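Local coordinates for interphotoreceptor retinoid-binding protein (Xenopus laevis, PDB 1J7X) that probably binds and carries retinoids across the interphotoreceptor matrix, this chain being one functional unit of the retinoid-binding protein, at residues E82-D87 / A123-F128. Residues are numbered along the deposited sequence; the frame is centred on the assembly and turned at random.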
loop_
_atom_site.group_PDB
_atom_site.type_symbol
_atom_site.label_atom_id
_atom_site.label_comp_id
_atom_site.label_asym_id
_atom_site.label_seq_id
_atom_site.Cartn_x
_atom_site.Cartn_y
_atom_site.Cartn_z
ATOM N N GLU A 82 9.052 -12.760 -17.036
ATOM C CA GLU A 82 9.661 -13.015 -18.348
ATOM C C GLU A 82 11.179 -12.826 -18.337
ATOM O O GLU A 82 11.839 -13.013 -19.387
ATOM C CB GLU A 82 9.027 -12.122 -19.410
ATOM C CG GLU A 82 8.858 -10.677 -19.001
ATOM C CD GLU A 82 8.026 -9.901 -20.002
ATOM O OE1 GLU A 82 8.480 -9.795 -21.189
ATOM O OE2 GLU A 82 6.918 -9.416 -19.604
ATOM N N ASN A 83 11.737 -12.451 -17.182
ATOM C CA ASN A 83 13.167 -12.231 -17.079
ATOM C C ASN A 83 13.816 -13.019 -15.948
ATOM O O ASN A 83 14.926 -12.684 -15.544
ATOM C CB ASN A 83 13.434 -10.758 -16.869
ATOM C CG ASN A 83 12.885 -9.910 -18.008
ATOM O OD1 ASN A 83 11.680 -9.842 -18.229
ATOM N ND2 ASN A 83 13.771 -9.283 -18.739
ATOM N N ILE A 84 13.107 -14.033 -15.448
ATOM C CA ILE A 84 13.583 -14.886 -14.380
ATOM C C ILE A 84 14.431 -16.011 -14.977
ATOM O O ILE A 84 13.972 -16.642 -15.893
ATOM C CB ILE A 84 12.404 -15.528 -13.644
ATOM C CG1 ILE A 84 11.480 -14.448 -13.105
ATOM C CG2 ILE A 84 12.905 -16.360 -12.465
ATOM C CD1 ILE A 84 10.269 -15.002 -12.380
ATOM N N PRO A 85 15.654 -16.215 -14.477
ATOM C CA PRO A 85 16.553 -17.295 -14.929
ATOM C C PRO A 85 15.983 -18.688 -14.712
ATOM O O PRO A 85 15.151 -18.853 -13.823
ATOM C CB PRO A 85 17.791 -17.100 -14.042
ATOM C CG PRO A 85 17.758 -15.664 -13.703
ATOM C CD PRO A 85 16.297 -15.389 -13.442
ATOM N N GLU A 86 16.459 -19.668 -15.487
ATOM C CA GLU A 86 15.973 -21.032 -15.413
ATOM C C GLU A 86 16.907 -21.848 -14.528
ATOM O O GLU A 86 16.500 -22.760 -13.814
ATOM C CB GLU A 86 15.940 -21.636 -16.827
ATOM C CG GLU A 86 14.944 -21.015 -17.799
ATOM C CD GLU A 86 13.511 -21.295 -17.413
ATOM O OE1 GLU A 86 13.150 -20.782 -16.333
ATOM O OE2 GLU A 86 12.759 -22.015 -18.168
ATOM N N ASP A 87 18.181 -21.534 -14.601
ATOM C CA ASP A 87 19.150 -22.287 -13.862
ATOM C C ASP A 87 18.987 -22.092 -12.346
ATOM O O ASP A 87 18.909 -20.969 -11.839
ATOM C CB ASP A 87 20.533 -21.853 -14.311
ATOM C CG ASP A 87 21.645 -22.541 -13.549
ATOM O OD1 ASP A 87 21.931 -22.085 -12.392
ATOM O OD2 ASP A 87 22.303 -23.515 -14.044
ATOM N N ALA A 123 6.360 -17.105 -7.218
ATOM C CA ALA A 123 6.123 -18.550 -7.377
ATOM C C ALA A 123 7.412 -19.265 -7.784
ATOM O O ALA A 123 7.894 -20.208 -7.092
ATOM C CB ALA A 123 5.067 -18.758 -8.443
ATOM N N LYS A 124 8.042 -18.774 -8.829
ATOM C CA LYS A 124 9.341 -19.361 -9.291
ATOM C C LYS A 124 10.525 -19.187 -8.311
ATOM O O LYS A 124 11.377 -20.091 -8.186
ATOM C CB LYS A 124 9.695 -18.698 -10.595
ATOM C CG LYS A 124 8.664 -19.038 -11.730
ATOM C CD LYS A 124 8.538 -20.588 -11.959
ATOM C CE LYS A 124 7.473 -21.027 -13.031
ATOM N NZ LYS A 124 5.919 -20.811 -12.597
ATOM N N LEU A 125 10.515 -18.135 -7.505
ATOM C CA LEU A 125 11.579 -17.926 -6.507
ATOM C C LEU A 125 11.337 -18.562 -5.179
ATOM O O LEU A 125 12.291 -18.759 -4.402
ATOM C CB LEU A 125 11.828 -16.456 -6.282
ATOM C CG LEU A 125 12.074 -15.528 -7.433
ATOM C CD1 LEU A 125 12.226 -14.115 -6.936
ATOM C CD2 LEU A 125 13.359 -15.959 -8.102
ATOM N N ALA A 126 10.109 -19.030 -4.929
ATOM C CA ALA A 126 9.754 -19.560 -3.578
ATOM C C ALA A 126 10.687 -20.612 -3.016
ATOM O O ALA A 126 11.047 -20.479 -1.877
ATOM C CB ALA A 126 8.326 -20.096 -3.549
ATOM N N PRO A 127 11.075 -21.623 -3.787
ATOM C CA PRO A 127 11.949 -22.677 -3.275
ATOM C C PRO A 127 13.287 -22.131 -2.751
ATOM O O PRO A 127 13.814 -22.623 -1.838
ATOM C CB PRO A 127 12.140 -23.605 -4.514
ATOM C CG PRO A 127 10.908 -23.389 -5.258
ATOM C CD PRO A 127 10.671 -21.937 -5.157
ATOM N N PHE A 128 13.745 -21.083 -3.335
ATOM C CA PHE A 128 15.051 -20.472 -2.992
ATOM C C PHE A 128 14.867 -19.529 -1.824
ATOM O O PHE A 128 15.845 -19.361 -1.035
ATOM C CB PHE A 128 15.596 -19.764 -4.237
ATOM C CG PHE A 128 15.657 -20.743 -5.457
ATOM C CD1 PHE A 128 16.633 -21.703 -5.519
ATOM C CD2 PHE A 128 14.707 -20.720 -6.407
ATOM C CE1 PHE A 128 16.705 -22.643 -6.624
ATOM C CE2 PHE A 128 14.707 -21.661 -7.504
ATOM C CZ PHE A 128 15.717 -22.609 -7.591
#
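The phenyl ring of F128, beside the I84 contact with K124 and L125, carries P127 CB over one face, 4.3 Å above the ring plane and displaced toward the rim, while K124 O lies in plane at its edge. The CB of F128 is directed at segment 82-87, yet the ring stops short, with F128 CZ 5.6 Å from D87 O, and the touching is left to aliphatic groups. I84 makes both contacts, one with each branch. The delta methyl CD1 reaches K124 CB at 4.1 Å, and the gamma methyl CG2 meets L125 CD2 more loosely, at 4.4 Å. With chi1 at -57°, CG1 stands anti to the carbonyl carbon and CG2 anti to the backbone N, and the extended chi2 (179°) carries CD1 out to K124; the two methyls thereby meet successive helix residues. The I84 and K124 side chains run at about a right angle to each other. K124 offers the root of its chain, which bends at chi2 (-57°) and chi4, turning the ammonium end off from segment 82-87. No hydrogen bond joins the segments, and the 120 Å² buried between them reflects a light apolar contact on the periphery of the chain. In the fold, the loop after strand 64-67 leads into helix 88-98, whose start D87 caps by accepting a hydrogen bond from M90 N. That helix completes the apolar cluster: L91 touches I84 and F128, and V95 touches L125 and F128. Helix 119-137 packs against helix 88-98 and its incoming loop, before the chain enters strand 142-146 of the mixed sheet.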